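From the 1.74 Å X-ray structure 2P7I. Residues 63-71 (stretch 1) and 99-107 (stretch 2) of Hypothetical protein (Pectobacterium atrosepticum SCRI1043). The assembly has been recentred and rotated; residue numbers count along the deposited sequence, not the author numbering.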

# COMPACT_ATOMS: atom_id res chain seq x y z
N HIS B 63 -7.67 17.31 28.24
CA HIS B 63 -6.23 17.08 28.34
C HIS B 63 -5.39 18.23 28.86
O HIS B 63 -4.27 18.01 29.33
N PHE B 64 -5.90 19.45 28.73
CA PHE B 64 -5.15 20.65 29.04
C PHE B 64 -6.08 21.62 29.74
O PHE B 64 -7.19 21.81 29.29
N ASN B 65 -5.61 22.22 30.82
CA ASN B 65 -6.33 23.34 31.44
C ASN B 65 -5.99 24.72 30.87
O ASN B 65 -6.70 25.69 31.12
N ASP B 66 -4.88 24.84 30.15
CA ASP B 66 -4.44 26.13 29.66
C ASP B 66 -4.39 26.07 28.16
O ASP B 66 -3.41 25.60 27.59
N ILE B 67 -5.48 26.53 27.55
CA ILE B 67 -5.68 26.47 26.11
C ILE B 67 -5.91 27.87 25.61
O ILE B 67 -6.66 28.63 26.20
N THR B 68 -5.25 28.20 24.51
CA THR B 68 -5.42 29.48 23.85
C THR B 68 -6.00 29.17 22.48
O THR B 68 -5.53 28.25 21.79
N CYS B 69 -7.05 29.90 22.12
CA CYS B 69 -7.83 29.63 20.92
C CYS B 69 -7.84 30.85 20.04
O CYS B 69 -8.32 31.90 20.47
N VAL B 70 -7.37 30.69 18.80
CA VAL B 70 -7.38 31.76 17.81
C VAL B 70 -8.41 31.42 16.76
O VAL B 70 -8.39 30.33 16.17
N GLU B 71 -9.32 32.37 16.53
CA GLU B 71 -10.42 32.20 15.59
C GLU B 71 -10.75 33.55 15.01
O GLU B 71 -10.81 34.54 15.74
N GLN B 99 -1.17 38.47 17.56
CA GLN B 99 -0.05 38.75 18.43
C GLN B 99 -0.30 37.95 19.69
O GLN B 99 -1.18 38.27 20.47
N LEU B 100 0.47 36.89 19.89
CA LEU B 100 0.23 36.01 21.02
C LEU B 100 1.17 36.36 22.15
O LEU B 100 2.31 36.73 21.92
N PRO B 101 0.70 36.21 23.39
CA PRO B 101 1.47 36.65 24.55
C PRO B 101 2.62 35.75 24.92
O PRO B 101 3.43 36.13 25.75
N ARG B 102 2.71 34.59 24.30
CA ARG B 102 3.47 33.49 24.85
C ARG B 102 3.87 32.56 23.70
O ARG B 102 3.41 32.74 22.58
N ARG B 103 4.74 31.59 23.98
CA ARG B 103 4.95 30.45 23.11
C ARG B 103 4.27 29.22 23.71
O ARG B 103 3.93 29.20 24.90
N TYR B 104 4.08 28.19 22.88
CA TYR B 104 3.20 27.07 23.23
C TYR B 104 3.86 25.71 23.05
O TYR B 104 4.62 25.46 22.08
N ASP B 105 3.56 24.84 24.01
CA ASP B 105 4.15 23.50 24.06
C ASP B 105 3.51 22.55 23.05
O ASP B 105 4.16 21.62 22.58
N ASN B 106 2.24 22.80 22.75
CA ASN B 106 1.44 22.01 21.83
C ASN B 106 0.66 22.99 20.96
O ASN B 106 0.01 23.90 21.47
N ILE B 107 0.72 22.81 19.64
CA ILE B 107 -0.08 23.63 18.71
C ILE B 107 -0.91 22.73 17.85
O ILE B 107 -0.39 21.77 17.29

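Which side chains of the first stretch reach the second? The strand 67-71 and the loop before it give a simple alternation: the CA-to-CB bonds of Phe64, Asp66, Thr68 and Val70 point toward the other stretch, while Ile67 points away and Asn65, Cys69 and Glu71 lie out of reach. Across from them, Leu100, Arg102, Tyr104 and Asn106 also point toward their partners, so every second residue on each side contributes. The backbones stay well apart, with Thr68 CA and Tyr104 CA 9.0 Å from each other, and all the close contacts and hydrogen bonds between the stretches are made by side chains. Together they bury 304 Å².

What does Thr68, which has the most surface covered, do in the middle of the contact? Its chi1 is m, and its hydroxyl faces a small polar cluster. Thr68 OG1 lies 3.5 Å from Tyr104 CE2 and 3.7 Å from Arg102 NH2, neither of which is a hydrogen bond. The hydroxyl finds its partner in a water instead: water 1 lies 2.7 Å from Thr68 OG1 and 2.6 Å from Tyr104 OH, and it accepts a hydrogen bond from Arg102 NH2 at 3.2 Å. One water thus joins three side chains, linking Thr68 to two residues that its own hydroxyl only touches. Tyr104, also with chi1 m, is buried, so the water gives its phenol oxygen a polar partner within the packed region.

How does Arg102 hold on to Asp66? Arg102, second in covered area, has chi1 t, chi2 between wells at 149° and chi3 p, and this bent path brings its guanidinium to the carboxylate. Asp66, with chi1 t, receives it in a two-pronged salt bridge: Arg102 NH1 donates to Asp66 OD2 at 2.9 Å, and Arg102 NH2 donates to Asp66 OD1 at 3.2 Å. The N-H...O angles are 151° and 163°, so both bonds are reasonably straight. A further bond from Arg102 NH2 to Asp66 OD2, at 3.4 Å and 131°, is weak. Asp66 OD2 sits at the edge of the guanidinium, near its plane, as suits N-H groups that point outward in that plane. Since Arg102 NH2 also donates to water 1, the salt bridge and the water site share an atom.

What closes the contact beyond this polar centre? Near one end, Phe64 and Asn106, both with chi1 m, meet where Phe64 CE1 comes within 3.3 Å of Asn106 ND2. The amide approaches the ring obliquely, and both its OD1 and its ND2 are hydrogen-bonded elsewhere in the structure. At the other end the contact is apolar: Val70, chi1 t, and Leu100, chi1 m and chi2 t, bring Val70 CG2 and Leu100 CD2 to 4.1 Å, an ordinary van der Waals distance. The salt bridge and the water therefore lie between two less polar flanks.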

# COMPACT_ATOMS: atom_id res chain seq x y z
CB HIS B 63 -5.70 16.64 26.98
CG HIS B 63 -6.14 15.27 26.61
ND1 HIS B 63 -7.39 15.01 26.08
CD2 HIS B 63 -5.53 14.07 26.75
CE1 HIS B 63 -7.52 13.70 25.89
NE2 HIS B 63 -6.40 13.11 26.29
CB PHE B 64 -4.63 21.31 27.75
CG PHE B 64 -3.58 20.52 27.06
CD1 PHE B 64 -2.26 20.67 27.41
CD2 PHE B 64 -3.91 19.64 26.05
CE1 PHE B 64 -1.29 19.93 26.77
CE2 PHE B 64 -2.94 18.92 25.41
CZ PHE B 64 -1.63 19.06 25.78
CB ASN B 65 -6.11 23.35 32.97
CG ASN B 65 -4.63 23.38 33.37
OD1 ASN B 65 -3.74 23.68 32.56
ND2 ASN B 65 -4.36 23.06 34.63
CB ASP B 66 -3.07 26.48 30.24
CG ASP B 66 -2.58 27.84 29.80
OD1 ASP B 66 -3.29 28.53 29.03
OD2 ASP B 66 -1.46 28.21 30.26
CB ILE B 67 -6.90 25.62 25.71
CG1 ILE B 67 -6.70 24.16 26.14
CG2 ILE B 67 -7.10 25.67 24.21
CD1 ILE B 67 -7.92 23.25 25.93
CB THR B 68 -4.09 30.23 23.75
OG1 THR B 68 -3.58 30.47 25.06
CG2 THR B 68 -4.22 31.56 23.00
CB CYS B 69 -9.28 29.30 21.26
SG CYS B 69 -9.59 27.76 22.12
CB VAL B 70 -6.00 31.96 17.14
CG1 VAL B 70 -6.04 33.10 16.14
CG2 VAL B 70 -4.93 32.23 18.17
CB GLU B 71 -11.64 31.62 16.30
CG GLU B 71 -12.91 31.53 15.47
CD GLU B 71 -12.72 30.90 14.10
OE1 GLU B 71 -12.02 29.88 13.98
OE2 GLU B 71 -13.30 31.44 13.14
CB GLN B 99 -0.02 40.24 18.76
CG GLN B 99 0.16 41.13 17.54
CD GLN B 99 1.62 41.28 17.14
OE1 GLN B 99 2.33 42.14 17.69
NE2 GLN B 99 2.08 40.46 16.19
CB LEU B 100 0.38 34.54 20.61
CG LEU B 100 -0.53 34.16 19.44
CD1 LEU B 100 -0.47 32.65 19.15
CD2 LEU B 100 -1.94 34.63 19.71
CB PRO B 101 0.43 36.63 25.67
CG PRO B 101 -0.55 35.59 25.27
CD PRO B 101 -0.62 35.67 23.77
CB ARG B 102 2.54 32.77 25.81
CG ARG B 102 3.19 31.99 26.92
CD ARG B 102 2.28 31.98 28.17
NE ARG B 102 0.86 31.74 27.85
CZ ARG B 102 0.14 30.68 28.24
NH1 ARG B 102 0.65 29.73 29.02
NH2 ARG B 102 -1.14 30.58 27.87
CB ARG B 103 6.43 30.21 22.88
CG ARG B 103 7.07 31.25 21.98
CD ARG B 103 8.51 30.92 21.69
NE ARG B 103 8.95 31.46 20.39
CZ ARG B 103 9.46 32.67 20.20
NH1 ARG B 103 9.60 33.53 21.21
NH2 ARG B 103 9.83 33.06 18.99
CB TYR B 104 1.90 27.16 22.43
CG TYR B 104 1.23 28.49 22.67
CD1 TYR B 104 1.61 29.61 21.94
CD2 TYR B 104 0.29 28.66 23.69
CE1 TYR B 104 1.02 30.84 22.16
CE2 TYR B 104 -0.29 29.90 23.93
CZ TYR B 104 0.09 30.99 23.15
OH TYR B 104 -0.45 32.25 23.36
CB ASP B 105 4.03 22.95 25.47
CG ASP B 105 4.74 23.82 26.47
OD1 ASP B 105 5.99 23.92 26.38
OD2 ASP B 105 4.05 24.43 27.32
CB ASN B 106 0.43 21.12 22.58
CG ASN B 106 1.09 20.15 23.55
OD1 ASN B 106 1.45 19.02 23.18
ND2 ASN B 106 1.24 20.57 24.81
CB ILE B 107 0.81 24.58 17.86
CG1 ILE B 107 1.59 25.51 18.81
CG2 ILE B 107 -0.08 25.38 16.87
CD1 ILE B 107 2.56 26.50 18.11
O HOH W 1 -1.89 32.54 25.49